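Local coordinates for protein putative dehydratase (Mesorhizobium loti, PDB 2POZ) that has no established function but belongs to the mandelate racemase-like branch of the enolase superfamily and probably acts as a lyase, perhaps a dehydratase, at residues K157-A162 / Q170-R175; L184-V189 / C219-E224; A191-A196 / I200-D205. All coordinates share one frame; numbering follows the deposited sequence.

Contact 1 of 3, residues K157-A162 / Q170-R175; sequences KFYPLA and QHVTRR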
# COMPACT_ATOMS: atom_id res chain seq x y z
N LYS A 157 11.81 -2.22 -35.73
CA LYS A 157 12.30 -2.06 -34.36
C LYS A 157 13.80 -1.84 -34.43
O LYS A 157 14.49 -2.44 -35.26
CB LYS A 157 12.03 -3.30 -33.50
CG LYS A 157 12.41 -3.05 -32.03
CD LYS A 157 11.96 -4.16 -31.08
CE LYS A 157 12.99 -5.28 -30.97
NZ LYS A 157 12.49 -6.37 -30.07
N PHE A 158 14.32 -0.97 -33.57
CA PHE A 158 15.76 -0.71 -33.55
C PHE A 158 16.26 -0.21 -32.20
O PHE A 158 15.50 0.34 -31.41
CB PHE A 158 16.13 0.28 -34.67
CG PHE A 158 15.46 1.62 -34.55
CD1 PHE A 158 16.18 2.74 -34.18
CD2 PHE A 158 14.10 1.75 -34.84
CE1 PHE A 158 15.56 3.99 -34.08
CE2 PHE A 158 13.47 3.00 -34.74
CZ PHE A 158 14.21 4.12 -34.36
N TYR A 159 17.54 -0.44 -31.96
CA TYR A 159 18.23 -0.04 -30.74
C TYR A 159 19.03 1.21 -31.11
O TYR A 159 19.99 1.13 -31.88
CB TYR A 159 19.16 -1.18 -30.30
CG TYR A 159 20.02 -0.90 -29.09
CD1 TYR A 159 19.45 -0.76 -27.82
CD2 TYR A 159 21.40 -0.79 -29.21
CE1 TYR A 159 20.24 -0.53 -26.69
CE2 TYR A 159 22.21 -0.57 -28.09
CZ TYR A 159 21.62 -0.44 -26.83
OH TYR A 159 22.41 -0.24 -25.73
N PRO A 160 18.65 2.38 -30.58
CA PRO A 160 19.35 3.63 -30.91
C PRO A 160 20.46 4.06 -29.96
O PRO A 160 21.04 5.13 -30.14
CB PRO A 160 18.22 4.64 -30.91
CG PRO A 160 17.44 4.21 -29.68
CD PRO A 160 17.40 2.67 -29.83
N LEU A 161 20.78 3.23 -28.97
CA LEU A 161 21.80 3.60 -28.00
C LEU A 161 23.19 2.99 -28.19
O LEU A 161 24.05 3.13 -27.31
CB LEU A 161 21.28 3.27 -26.58
CG LEU A 161 19.87 3.75 -26.21
CD1 LEU A 161 19.52 3.32 -24.78
CD2 LEU A 161 19.79 5.28 -26.35
N ALA A 162 23.44 2.32 -29.31
CA ALA A 162 24.75 1.69 -29.52
C ALA A 162 25.89 2.71 -29.65
O ALA A 162 25.72 3.78 -30.24
CB ALA A 162 24.72 0.79 -30.76
N GLN A 170 28.54 -1.43 -29.65
CA GLN A 170 28.19 -2.23 -28.48
C GLN A 170 27.12 -1.53 -27.66
O GLN A 170 26.89 -0.34 -27.83
CB GLN A 170 29.42 -2.45 -27.60
CG GLN A 170 30.06 -1.17 -27.11
CD GLN A 170 31.31 -1.41 -26.28
OE1 GLN A 170 32.15 -2.23 -26.65
NE2 GLN A 170 31.44 -0.69 -25.17
N HIS A 171 26.48 -2.28 -26.76
CA HIS A 171 25.44 -1.72 -25.91
C HIS A 171 25.98 -0.65 -24.96
O HIS A 171 27.19 -0.47 -24.81
CB HIS A 171 24.77 -2.82 -25.07
CG HIS A 171 23.93 -3.77 -25.86
ND1 HIS A 171 24.47 -4.82 -26.59
CD2 HIS A 171 22.59 -3.83 -26.06
CE1 HIS A 171 23.50 -5.47 -27.19
NE2 HIS A 171 22.35 -4.89 -26.89
N VAL A 172 25.05 0.02 -24.29
CA VAL A 172 25.38 1.06 -23.33
C VAL A 172 26.27 0.51 -22.21
O VAL A 172 26.07 -0.61 -21.74
CB VAL A 172 24.11 1.64 -22.68
CG1 VAL A 172 24.48 2.55 -21.52
CG2 VAL A 172 23.29 2.41 -23.71
N THR A 173 27.24 1.30 -21.79
CA THR A 173 28.12 0.91 -20.71
C THR A 173 27.69 1.63 -19.42
O THR A 173 27.49 2.84 -19.41
CB THR A 173 29.60 1.25 -21.03
OG1 THR A 173 30.08 0.36 -22.05
CG2 THR A 173 30.47 1.09 -19.78
N ARG A 174 27.54 0.84 -18.36
CA ARG A 174 27.16 1.34 -17.04
C ARG A 174 25.98 2.33 -17.03
O ARG A 174 26.00 3.33 -16.30
CB ARG A 174 28.39 1.96 -16.36
CG ARG A 174 29.56 0.96 -16.22
CD ARG A 174 30.76 1.57 -15.51
NE ARG A 174 31.72 2.18 -16.42
CZ ARG A 174 32.59 1.51 -17.17
NH1 ARG A 174 32.63 0.19 -17.15
NH2 ARG A 174 33.44 2.18 -17.94
N ARG A 175 24.97 2.04 -17.85
CA ARG A 175 23.76 2.86 -17.93
C ARG A 175 24.06 4.34 -18.12
O ARG A 175 23.30 5.19 -17.66
CB ARG A 175 22.93 2.70 -16.65
CG ARG A 175 22.59 1.26 -16.28
CD ARG A 175 22.02 1.19 -14.87
NE ARG A 175 21.76 -0.18 -14.45
CZ ARG A 175 21.52 -0.55 -13.20
NH1 ARG A 175 21.49 0.35 -12.23
NH2 ARG A 175 21.30 -1.83 -12.92

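Contact 2 of 3, residues L184-V189 / C219-E224; sequences LAYRRV and CRKIGE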
# COMPACT_ATOMS: atom_id res chain seq x y z
N LEU A 184 22.79 12.26 -30.04
CA LEU A 184 22.97 11.44 -31.22
C LEU A 184 21.91 10.33 -31.24
O LEU A 184 21.38 9.98 -32.29
CB LEU A 184 24.39 10.85 -31.20
CG LEU A 184 24.96 10.09 -32.41
CD1 LEU A 184 24.42 8.69 -32.40
CD2 LEU A 184 24.63 10.82 -33.70
N ALA A 185 21.59 9.80 -30.07
CA ALA A 185 20.58 8.75 -29.96
C ALA A 185 19.26 9.30 -30.49
O ALA A 185 18.55 8.65 -31.26
CB ALA A 185 20.41 8.31 -28.51
N TYR A 186 18.93 10.52 -30.08
CA TYR A 186 17.71 11.16 -30.51
C TYR A 186 17.68 11.39 -32.03
O TYR A 186 16.66 11.18 -32.68
CB TYR A 186 17.53 12.51 -29.80
CG TYR A 186 16.44 13.35 -30.41
CD1 TYR A 186 15.09 13.05 -30.20
CD2 TYR A 186 16.76 14.43 -31.24
CE1 TYR A 186 14.09 13.80 -30.82
CE2 TYR A 186 15.76 15.18 -31.86
CZ TYR A 186 14.43 14.86 -31.65
OH TYR A 186 13.46 15.61 -32.26
N ARG A 187 18.82 11.82 -32.58
CA ARG A 187 18.91 12.08 -34.01
C ARG A 187 18.75 10.79 -34.80
O ARG A 187 18.22 10.80 -35.91
CB ARG A 187 20.26 12.74 -34.35
CG ARG A 187 20.41 14.14 -33.76
CD ARG A 187 19.37 15.10 -34.31
NE ARG A 187 19.31 16.35 -33.55
CZ ARG A 187 18.46 17.34 -33.79
NH1 ARG A 187 17.59 17.24 -34.79
NH2 ARG A 187 18.47 18.42 -33.03
N ARG A 188 19.22 9.68 -34.24
CA ARG A 188 19.09 8.39 -34.91
C ARG A 188 17.61 8.03 -35.03
O ARG A 188 17.16 7.57 -36.08
CB ARG A 188 19.83 7.29 -34.14
CG ARG A 188 21.34 7.34 -34.22
CD ARG A 188 21.93 6.31 -33.27
NE ARG A 188 23.38 6.14 -33.41
CZ ARG A 188 24.16 5.60 -32.48
NH1 ARG A 188 23.62 5.19 -31.33
NH2 ARG A 188 25.46 5.46 -32.69
N VAL A 189 16.86 8.22 -33.95
CA VAL A 189 15.44 7.91 -33.96
C VAL A 189 14.72 8.82 -34.96
O VAL A 189 13.88 8.37 -35.74
CB VAL A 189 14.80 8.07 -32.55
CG1 VAL A 189 13.32 7.73 -32.60
CG2 VAL A 189 15.51 7.14 -31.56
N CYS A 219 12.74 9.27 -23.41
CA CYS A 219 11.45 8.82 -23.92
C CYS A 219 10.51 9.99 -24.18
O CYS A 219 9.72 9.98 -25.13
CB CYS A 219 10.81 7.84 -22.93
SG CYS A 219 11.71 6.26 -22.82
N ARG A 220 10.58 11.01 -23.34
CA ARG A 220 9.74 12.18 -23.55
C ARG A 220 10.20 12.92 -24.80
O ARG A 220 9.38 13.43 -25.56
CB ARG A 220 9.80 13.10 -22.33
CG ARG A 220 9.00 12.58 -21.14
CD ARG A 220 9.17 13.48 -19.91
NE ARG A 220 8.31 13.04 -18.82
CZ ARG A 220 8.52 13.34 -17.54
NH1 ARG A 220 9.57 14.06 -17.20
NH2 ARG A 220 7.69 12.89 -16.61
N LYS A 221 11.51 12.97 -25.02
CA LYS A 221 12.04 13.66 -26.18
C LYS A 221 11.59 13.02 -27.48
O LYS A 221 11.24 13.73 -28.42
CB LYS A 221 13.57 13.71 -26.12
CG LYS A 221 14.20 14.68 -27.12
CD LYS A 221 15.69 14.84 -26.84
CE LYS A 221 16.36 15.80 -27.83
NZ LYS A 221 15.75 17.17 -27.79
N ILE A 222 11.58 11.69 -27.55
CA ILE A 222 11.19 11.02 -28.78
C ILE A 222 9.68 10.81 -28.93
O ILE A 222 9.22 10.36 -29.98
CB ILE A 222 11.88 9.63 -28.95
CG1 ILE A 222 11.45 8.68 -27.83
CG2 ILE A 222 13.39 9.81 -28.95
CD1 ILE A 222 11.90 7.22 -28.03
N GLY A 223 8.93 11.13 -27.89
CA GLY A 223 7.49 10.95 -27.93
C GLY A 223 6.80 11.61 -29.12
O GLY A 223 5.79 11.12 -29.62
N GLU A 224 7.37 12.72 -29.58
CA GLU A 224 6.83 13.47 -30.70
C GLU A 224 7.13 12.80 -32.05
O GLU A 224 6.62 13.22 -33.08
CB GLU A 224 7.41 14.89 -30.70
CG GLU A 224 7.08 15.71 -29.43
CD GLU A 224 7.56 15.06 -28.13
OE1 GLU A 224 8.74 14.63 -28.06
OE2 GLU A 224 6.77 14.98 -27.17

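Contact 3 of 3, residues A191-A196 / I200-D205; sequences AVRDAA and IELMVD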
# COMPACT_ATOMS: atom_id res chain seq x y z
N ALA A 191 16.03 10.32 -37.57
CA ALA A 191 16.44 9.98 -38.93
C ALA A 191 15.61 8.80 -39.44
O ALA A 191 15.24 8.77 -40.62
CB ALA A 191 17.92 9.64 -38.97
N VAL A 192 15.32 7.84 -38.56
CA VAL A 192 14.52 6.69 -38.95
C VAL A 192 13.09 7.12 -39.29
O VAL A 192 12.52 6.67 -40.28
CB VAL A 192 14.49 5.61 -37.83
CG1 VAL A 192 13.48 4.52 -38.17
CG2 VAL A 192 15.86 4.99 -37.67
N ARG A 193 12.52 8.00 -38.46
CA ARG A 193 11.17 8.48 -38.70
C ARG A 193 11.11 9.25 -40.01
O ARG A 193 10.23 9.00 -40.85
CB ARG A 193 10.70 9.38 -37.55
CG ARG A 193 9.38 10.13 -37.82
CD ARG A 193 8.28 9.18 -38.31
NE ARG A 193 7.76 8.31 -37.25
CZ ARG A 193 7.10 7.18 -37.47
NH1 ARG A 193 6.88 6.75 -38.71
NH2 ARG A 193 6.65 6.47 -36.45
N ASP A 194 12.05 10.17 -40.20
CA ASP A 194 12.09 10.98 -41.42
C ASP A 194 12.26 10.14 -42.68
O ASP A 194 11.63 10.41 -43.69
CB ASP A 194 13.22 12.02 -41.34
CG ASP A 194 13.01 13.03 -40.23
OD1 ASP A 194 11.86 13.19 -39.77
OD2 ASP A 194 13.99 13.68 -39.82
N ALA A 195 13.10 9.12 -42.61
CA ALA A 195 13.34 8.26 -43.76
C ALA A 195 12.21 7.26 -44.00
O ALA A 195 11.89 6.93 -45.14
CB ALA A 195 14.66 7.51 -43.60
N ALA A 196 11.58 6.78 -42.93
CA ALA A 196 10.51 5.81 -43.08
C ALA A 196 9.19 6.46 -43.48
O ALA A 196 8.39 5.85 -44.18
CB ALA A 196 10.32 5.02 -41.79
N ILE A 200 4.96 4.33 -41.19
CA ILE A 200 5.64 3.16 -40.64
C ILE A 200 5.63 3.16 -39.12
O ILE A 200 5.91 4.18 -38.48
CB ILE A 200 7.11 3.10 -41.15
CG1 ILE A 200 7.12 2.96 -42.67
CG2 ILE A 200 7.84 1.94 -40.49
CD1 ILE A 200 6.47 1.69 -43.20
N GLU A 201 5.30 2.02 -38.53
CA GLU A 201 5.28 1.90 -37.08
C GLU A 201 6.72 1.68 -36.62
O GLU A 201 7.43 0.85 -37.17
CB GLU A 201 4.41 0.71 -36.65
CG GLU A 201 3.02 0.72 -37.25
CD GLU A 201 2.14 -0.41 -36.74
OE1 GLU A 201 2.61 -1.57 -36.69
OE2 GLU A 201 0.97 -0.14 -36.40
N LEU A 202 7.14 2.44 -35.62
CA LEU A 202 8.49 2.31 -35.12
C LEU A 202 8.52 1.85 -33.66
O LEU A 202 7.81 2.38 -32.81
CB LEU A 202 9.22 3.65 -35.24
CG LEU A 202 9.34 4.22 -36.66
CD1 LEU A 202 10.09 5.54 -36.61
CD2 LEU A 202 10.06 3.23 -37.56
N MSE A 203 9.34 0.85 -33.39
CA MSE A 203 9.49 0.35 -32.03
C MSE A 203 10.92 0.67 -31.61
O MSE A 203 11.87 0.41 -32.34
CB MSE A 203 9.26 -1.17 -31.96
CG MSE A 203 7.82 -1.62 -32.19
SE MSE A 203 7.17 -1.40 -34.02
CE MSE A 203 5.54 -2.45 -33.88
N VAL A 204 11.06 1.26 -30.43
CA VAL A 204 12.38 1.61 -29.93
C VAL A 204 12.77 0.68 -28.77
O VAL A 204 12.14 0.68 -27.71
CB VAL A 204 12.41 3.08 -29.45
CG1 VAL A 204 13.70 3.37 -28.71
CG2 VAL A 204 12.30 4.01 -30.66
N ASP A 205 13.81 -0.11 -29.00
CA ASP A 205 14.33 -1.02 -27.98
C ASP A 205 15.50 -0.34 -27.27
O ASP A 205 16.48 0.04 -27.92
CB ASP A 205 14.78 -2.33 -28.63
CG ASP A 205 15.49 -3.27 -27.65
OD1 ASP A 205 15.29 -3.15 -26.42
OD2 ASP A 205 16.24 -4.15 -28.13
O HOH W 1 5.16 4.17 -34.60

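Contact 1 of 3, residues K157-A162 / Q170-R175
Tyr159 reaches across to the backbone of Val172, and the tight part of the contact gathers around its phenol oxygen. Val172 N donates a hydrogen bond of 3.0 Å to Tyr159 OH, with 150° at the hydrogen, and approaches near the plane of the ring, at its edge. The same oxygen has Val172 CG2 at 3.4 Å, so one polar and one apolar group of a single residue close on it. CG of Tyr159 lies anti to the backbone N (chi1 176°), which carries the ring out toward 170-175. His171 leans over one face of this ring: its CD2 lies 3.6 Å from Tyr159 CZ, and the two planes, inclined at 46°, form an oblique aromatic pair. The peptide N of Leu161 sits above the opposite face, so the chain curls around the tyrosine it has just left. Beside the ring, Leu161 CB packs against Val172 CG2 at 3.6 Å, and Ala185 of helix 179-196 backs the leucine.

The other side is looser. Ala162 CA makes a C-H...O contact of 3.4 Å to Gln170 O, while the side chain of Gln170 starts away from 157-162. His171 remains partly exposed, and farther along 170-175 the partners belong to another chain: the backbone N of Arg174 bonds to Asp77 of a neighbouring subunit, and Gln170 packs on His78 of that subunit.

Gln170 also pairs through its backbone with Gln163, closing a small hairpin between strands 163-165 and 168-170. The whole is an elaborated beta-alpha loop, leading from barrel strand 155-158 to helix 179-196 at the C-terminal end of the strand, the end where active sites of the enolase superfamily lie.

Contact 2 of 3, residues L184-V189 / C219-E224
Tyr186 and Lys221 cross at about a right angle, the lysine chain running over one face of the phenol ring. Lys221 CE lies 3.6 Å from Tyr186 CG and makes a CH-pi contact 3.7 Å from the ring centroid. The chain is extended until its last torsion, where a bend (chi4 59°) carries NZ over the ring: it stands 4.5 Å from the Tyr186 centroid and only 7° off the normal, a cation-pi arrangement. Nearer the lysine backbone, Lys221 CG rests 3.6 Å from Tyr186 CD1. Ile222 meets the same ring differently, its CG2 coming near the ring plane at the edge, 3.9 Å from Tyr186 CD1. Lysine over the face and isoleucine at the edge thus bound the ring from directions about a right angle apart. The isoleucine methyl also turns to Val189, whose CG1 is 4.2 Å away. With this ring cut back to an alanine, the Lys221 ammonium would probably lose its aromatic partner and a gap would be likely to open beside Ile222 CG2. Arg187 presents its guanidinium face to Tyr186 CE2, 3.9 Å above the guanidinium plane, and pairs with Glu183; this side is exposed. Inward, Val189 and Ile222 both continue onto Ile227 of strand 227-231, and Phe218 packs on Val189. Such side-by-side packing of successive helices, 179-196 and 212-222, on the strands beneath is characteristic of the outer layer of a TIM-barrel-like domain.

Contact 3 of 3, residues A191-A196 / I200-D205
The carbonyl oxygen of Ile200 is gripped by both terminal nitrogens of Arg193. Arg193 NH1 gives the stronger bond to Ile200 O, 2.8 Å long with 154° at the hydrogen, lying in the carbonyl plane on a lone pair; Arg193 NH2 adds a weak one to Ile200 O at 3.1 Å. Two bends in the arginine chain (chi2 50°, chi3 73°) fold it back so that the guanidinium meets this oxygen edge-on. Other carbonyls share the group: NH1 also bonds to Gly197 just beyond the helix, NE to Leu225 and NH2 to Asp226. The guanidinium thus faces several backbone oxygens, whose partial negative charge probably stabilises it, and the bonds fix the rotation of its plane. A water extends the network: it accepts a 2.8 Å bond from Leu202 N and a weak one from Arg193 NH2.

Leu202 closes one flat face of the guanidinium, its CD1 sitting over the centre 3.5 Å from Arg193 CZ. Its other methyl turns inward, Leu202 CD2 to Val192 CG1 at 3.7 Å. At the helix end Ala196 CB abuts Ile200 CB at 3.8 Å, where the chain has just turned back.

Helix 179-196 and strand 201-205 are joined here by a short connection, and Arg193 ties both to the loop entering strand 227-231. The strand runs parallel between 155-158 and 227-231 in the barrel sheet, while the helix lies over it, with Val192 touching Phe158 and its flank covered by Phe141 and Ala142 of helix 138-144.

In the fold
The three contacts follow one stretch of the barrel domain. Contacts 2 and 3 share helix 179-196, which packs on helix 212-222 in the first and on its own following strand in the second; contacts 1 and 3 meet through the neighbouring strands 155-158 and 201-205, where Phe158 pairs with Met203 and Asp205. Arg188 bridges contacts 1 and 2 by donating to the carbonyls of Pro160 and Ala162. None is wholly core: each joins buried aliphatic side chains to a more accessible flank. Chemistry differs accordingly, from an aromatic hydroxyl beside a subunit interface in contact 1, through a lysine over a ring on the outer surface in contact 2, to an arginine binding backbone carbonyls in contact 3.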